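Local coordinates for protein hydrolase, haloacid dehalogenase-like family (Chlorobaculum tepidum, PDB 2HCF) that probably acts as a magnesium-dependent hydrolase of the haloacid dehalogenase superfamily, binding the metal ion at the end of a central parallel sheet, at residues 8-22 against 127-139. Sequence-based numbering, arbitrary orientation.
With MG (magnesium ion), chain B.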
# COMPACT_ATOMS: atom_id res chain seq x y z
N LEU A 8 3.13 9.64 -2.49
CA LEU A 8 2.23 8.51 -2.25
C LEU A 8 3.03 7.30 -1.78
O LEU A 8 3.96 6.85 -2.45
CB LEU A 8 1.42 8.21 -3.52
CG LEU A 8 0.55 9.34 -4.08
CD1 LEU A 8 0.00 8.93 -5.43
CD2 LEU A 8 -0.57 9.71 -3.13
N PHE A 9 2.65 6.76 -0.63
CA PHE A 9 3.34 5.67 0.04
C PHE A 9 2.48 4.42 0.07
O PHE A 9 1.26 4.46 0.45
CB PHE A 9 3.58 6.02 1.51
CG PHE A 9 4.81 6.88 1.77
CD1 PHE A 9 6.05 6.28 1.99
CD2 PHE A 9 4.71 8.27 1.90
CE1 PHE A 9 7.17 7.06 2.26
CE2 PHE A 9 5.81 9.04 2.16
CZ PHE A 9 7.05 8.43 2.34
N ASP A 10 3.10 3.31 -0.32
CA ASP A 10 2.68 1.95 0.03
C ASP A 10 2.83 1.69 1.53
O ASP A 10 3.61 2.36 2.16
CB ASP A 10 3.56 1.00 -0.76
CG ASP A 10 3.23 -0.46 -0.52
OD1 ASP A 10 2.08 -0.82 -0.84
OD2 ASP A 10 4.12 -1.21 -0.04
N ILE A 11 2.08 0.74 2.09
CA ILE A 11 2.17 0.38 3.51
C ILE A 11 3.12 -0.82 3.76
O ILE A 11 4.25 -0.64 4.25
CB ILE A 11 0.76 0.14 4.10
CG1 ILE A 11 -0.12 1.38 3.86
CG2 ILE A 11 0.84 -0.23 5.58
CD1 ILE A 11 -1.50 1.29 4.45
N ASP A 12 2.70 -2.03 3.37
CA ASP A 12 3.40 -3.26 3.77
C ASP A 12 4.72 -3.41 3.04
O ASP A 12 4.77 -3.28 1.80
CB ASP A 12 2.53 -4.50 3.55
CG ASP A 12 1.22 -4.43 4.37
OD1 ASP A 12 0.32 -3.68 3.96
OD2 ASP A 12 1.12 -5.09 5.42
N GLY A 13 5.78 -3.61 3.83
CA GLY A 13 7.16 -3.71 3.30
C GLY A 13 7.81 -2.38 2.91
O GLY A 13 8.92 -2.40 2.36
N THR A 14 7.12 -1.26 3.18
CA THR A 14 7.57 0.09 2.91
C THR A 14 7.54 0.94 4.19
O THR A 14 8.57 1.50 4.60
CB THR A 14 6.69 0.76 1.85
OG1 THR A 14 6.72 -0.02 0.63
CG2 THR A 14 7.15 2.17 1.54
N LEU A 15 6.38 1.04 4.81
CA LEU A 15 6.28 1.73 6.12
C LEU A 15 6.38 0.78 7.30
O LEU A 15 6.90 1.14 8.35
CB LEU A 15 4.97 2.49 6.21
CG LEU A 15 4.70 3.54 5.12
CD1 LEU A 15 3.27 4.10 5.29
CD2 LEU A 15 5.73 4.65 5.24
N LEU A 16 5.81 -0.40 7.15
CA LEU A 16 5.74 -1.34 8.25
C LEU A 16 5.58 -2.74 7.71
O LEU A 16 5.38 -2.94 6.49
CB LEU A 16 4.58 -0.98 9.19
CG LEU A 16 3.15 -0.88 8.58
CD1 LEU A 16 2.48 -2.25 8.40
CD2 LEU A 16 2.28 -0.01 9.52
N LYS A 17 5.69 -3.70 8.64
CA LYS A 17 5.37 -5.11 8.41
C LYS A 17 4.47 -5.61 9.50
O LYS A 17 4.47 -5.07 10.62
CB LYS A 17 6.62 -5.97 8.39
CG LYS A 17 7.46 -5.70 7.16
CD LYS A 17 8.69 -6.56 7.11
CE LYS A 17 9.50 -6.18 5.86
NZ LYS A 17 10.77 -6.94 5.73
N VAL A 18 3.69 -6.63 9.14
CA VAL A 18 2.75 -7.26 10.05
C VAL A 18 3.13 -8.69 10.26
O VAL A 18 3.63 -9.35 9.36
CB VAL A 18 1.30 -7.22 9.51
CG1 VAL A 18 0.31 -7.60 10.66
CG2 VAL A 18 0.97 -5.83 8.99
N GLU A 19 2.80 -9.18 11.45
CA GLU A 19 3.05 -10.55 11.85
C GLU A 19 2.19 -11.52 11.01
O GLU A 19 1.23 -11.09 10.39
CB GLU A 19 2.79 -10.60 13.37
CG GLU A 19 3.02 -11.86 14.03
CD GLU A 19 4.42 -12.35 13.95
OE1 GLU A 19 5.30 -11.82 14.67
OE2 GLU A 19 4.61 -13.33 13.21
N SER A 20 2.59 -12.80 10.94
CA SER A 20 1.92 -13.84 10.10
C SER A 20 0.42 -14.10 10.39
O SER A 20 -0.28 -14.72 9.59
CB SER A 20 2.66 -15.18 10.25
OG SER A 20 2.58 -15.64 11.60
N MSE A 21 -0.04 -13.65 11.55
CA MSE A 21 -1.47 -13.60 11.85
C MSE A 21 -2.32 -12.93 10.74
O MSE A 21 -3.48 -13.29 10.55
CB MSE A 21 -1.70 -12.89 13.19
CG MSE A 21 -1.24 -11.44 13.25
SE MSE A 21 -2.55 -10.13 12.60
CE MSE A 21 -3.91 -10.39 13.85
N ASN A 22 -1.76 -11.98 10.00
CA ASN A 22 -2.51 -11.32 8.92
C ASN A 22 -3.06 -12.35 7.93
O ASN A 22 -4.23 -12.31 7.56
CB ASN A 22 -1.62 -10.29 8.21
CG ASN A 22 -2.43 -9.22 7.43
OD1 ASN A 22 -1.84 -8.24 6.94
ND2 ASN A 22 -3.73 -9.40 7.30
N LYS A 127 -3.58 -0.92 10.48
CA LYS A 127 -2.15 -1.20 10.59
C LYS A 127 -1.31 0.08 10.94
O LYS A 127 -0.32 0.02 11.66
CB LYS A 127 -1.64 -1.77 9.25
CG LYS A 127 -2.10 -3.18 8.92
CD LYS A 127 -1.62 -3.64 7.50
CE LYS A 127 -2.13 -5.00 7.14
NZ LYS A 127 -1.59 -5.42 5.76
N LEU A 128 -1.66 1.22 10.33
CA LEU A 128 -0.92 2.47 10.50
C LEU A 128 -1.23 3.08 11.87
O LEU A 128 -0.36 3.67 12.52
CB LEU A 128 -1.30 3.48 9.40
CG LEU A 128 -1.00 3.14 7.92
CD1 LEU A 128 -1.69 4.21 7.13
CD2 LEU A 128 0.45 3.13 7.65
N LYS A 129 -2.45 2.88 12.34
CA LYS A 129 -2.89 3.40 13.65
C LYS A 129 -2.22 2.75 14.87
O LYS A 129 -2.01 3.40 15.96
CB LYS A 129 -4.41 3.20 13.80
CG LYS A 129 -5.29 4.28 13.17
CD LYS A 129 -6.76 4.12 13.59
CE LYS A 129 -7.73 4.88 12.63
NZ LYS A 129 -8.32 6.13 13.23
N LEU A 130 -1.97 1.45 14.76
CA LEU A 130 -1.32 0.73 15.88
C LEU A 130 -0.01 1.39 16.28
O LEU A 130 0.12 1.81 17.40
CB LEU A 130 -1.20 -0.77 15.57
CG LEU A 130 -2.54 -1.49 15.60
CD1 LEU A 130 -2.45 -2.88 15.05
CD2 LEU A 130 -3.09 -1.53 17.02
N PRO A 131 0.95 1.56 15.35
CA PRO A 131 2.14 2.34 15.68
C PRO A 131 2.00 3.88 15.63
O PRO A 131 2.97 4.60 15.85
CB PRO A 131 3.16 1.85 14.64
CG PRO A 131 2.33 1.56 13.49
CD PRO A 131 1.04 1.01 13.99
N GLY A 132 0.81 4.40 15.38
CA GLY A 132 0.57 5.84 15.48
C GLY A 132 1.13 6.69 14.36
O GLY A 132 1.66 7.78 14.62
N ILE A 133 1.04 6.18 13.12
CA ILE A 133 1.44 6.94 11.96
C ILE A 133 0.32 7.12 10.93
O ILE A 133 0.57 7.48 9.80
CB ILE A 133 2.69 6.34 11.22
CG1 ILE A 133 2.43 4.92 10.76
CG2 ILE A 133 3.92 6.35 12.13
CD1 ILE A 133 3.39 4.49 9.72
N ASP A 134 -0.92 6.84 11.32
CA ASP A 134 -2.07 7.03 10.40
C ASP A 134 -2.36 8.51 10.18
O ASP A 134 -2.77 8.92 9.08
CB ASP A 134 -3.30 6.31 10.97
CG ASP A 134 -4.56 6.51 10.12
OD1 ASP A 134 -4.58 6.02 8.98
OD2 ASP A 134 -5.52 7.13 10.60
N HIS A 135 -2.17 9.30 11.24
CA HIS A 135 -2.48 10.74 11.26
C HIS A 135 -1.73 11.53 10.14
O HIS A 135 -2.20 12.60 9.69
CB HIS A 135 -2.20 11.30 12.67
CG HIS A 135 -0.76 11.29 13.05
ND1 HIS A 135 0.10 12.31 12.69
CD2 HIS A 135 -0.00 10.36 13.69
CE1 HIS A 135 1.32 12.01 13.10
NE2 HIS A 135 1.29 10.82 13.68
N TYR A 136 -0.63 11.00 9.63
CA TYR A 136 0.10 11.65 8.56
C TYR A 136 -0.62 11.65 7.19
O TYR A 136 -0.25 12.40 6.29
CB TYR A 136 1.46 10.97 8.34
CG TYR A 136 2.43 11.11 9.46
CD1 TYR A 136 3.06 12.32 9.73
CD2 TYR A 136 2.72 10.01 10.29
CE1 TYR A 136 3.94 12.43 10.80
CE2 TYR A 136 3.60 10.12 11.33
CZ TYR A 136 4.21 11.32 11.58
OH TYR A 136 5.07 11.39 12.65
N PHE A 137 -1.60 10.78 7.02
CA PHE A 137 -2.15 10.51 5.68
C PHE A 137 -3.63 10.94 5.54
O PHE A 137 -4.54 10.20 5.92
CB PHE A 137 -1.99 9.04 5.37
CG PHE A 137 -0.57 8.58 5.36
CD1 PHE A 137 0.25 8.84 4.27
CD2 PHE A 137 -0.04 7.89 6.45
CE1 PHE A 137 1.56 8.42 4.25
CE2 PHE A 137 1.27 7.47 6.45
CZ PHE A 137 2.08 7.72 5.33
N PRO A 138 -3.88 12.13 4.98
CA PRO A 138 -5.23 12.66 4.89
C PRO A 138 -6.13 11.99 3.84
O PRO A 138 -7.33 12.19 3.87
CB PRO A 138 -4.99 14.15 4.56
CG PRO A 138 -3.74 14.14 3.79
CD PRO A 138 -2.90 13.05 4.38
N PHE A 139 -5.55 11.22 2.90
CA PHE A 139 -6.35 10.58 1.86
C PHE A 139 -5.53 9.46 1.26
O PHE A 139 -4.34 9.33 1.58
CB PHE A 139 -6.73 11.58 0.74
CG PHE A 139 -5.64 11.81 -0.26
CD1 PHE A 139 -4.50 12.47 0.10
CD2 PHE A 139 -5.74 11.32 -1.55
CE1 PHE A 139 -3.47 12.65 -0.79
CE2 PHE A 139 -4.70 11.50 -2.45
CZ PHE A 139 -3.59 12.16 -2.08
MG MG B . 4.39 -3.22 -0.31
O HOH W 1 2.35 -3.74 -0.06
O HOH W 2 4.96 -5.39 -0.17
O HOH W 3 3.83 -2.99 -2.29
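K127 reaches out from the last turn of helix 121-129 and sets its ammonium group against the carboxylate of D12. The salt bridge is closest from NZ of K127 to OD2 of D12, 2.8 Å, on the syn side and 25° out of the carboxylate plane; the bond to OD1 is weak. NZ also donates to OD1 of N22, at 3.1 Å and in the plane of the amide carbonyl. A long, flexible residue suits this place: with CG anti to the carbonyl carbon (chi1 -71°) and the chain extended beyond it, K127 runs past V18, whose CG2 lies 3.7 Å from the lysine CE. N119 bonds both NZ of K127 and OD1 of D12, while Y79 takes the ND2 of N22. With an alanine in place of K127, the D12 carboxylate would probably keep N119 but lose its charge partner, and N22 OD1 this donor.

D10, D12 and T14 fit the DxDx(T/V) pattern of HAD hydrolases, at the end of strand 5-9 in a Rossmann-like parallel sheet. Magnesium is bound by OD2 of D10 and by the backbone O of D12, while the D12 carboxylate turns to K127 and N119; D178 and three waters complete the site. OG1 of T14 donates to OD2 of D10 at 2.9 Å.

Behind this polar layer, branched apolar residues pack the loop against the helix end. CD2 of L128 meets CD1 of L15 at 3.8 Å, and I11 touches L128 from CD1 and CG2. The same L15 CD1 reaches CZ of F137, whose ring edge, at CE1, meets CD2 of F9 at 3.9 Å. G132, with positive phi, closes helix 121-129 in a Schellman motif, and I133 CD1 comes to 4.3 Å from CB of L15.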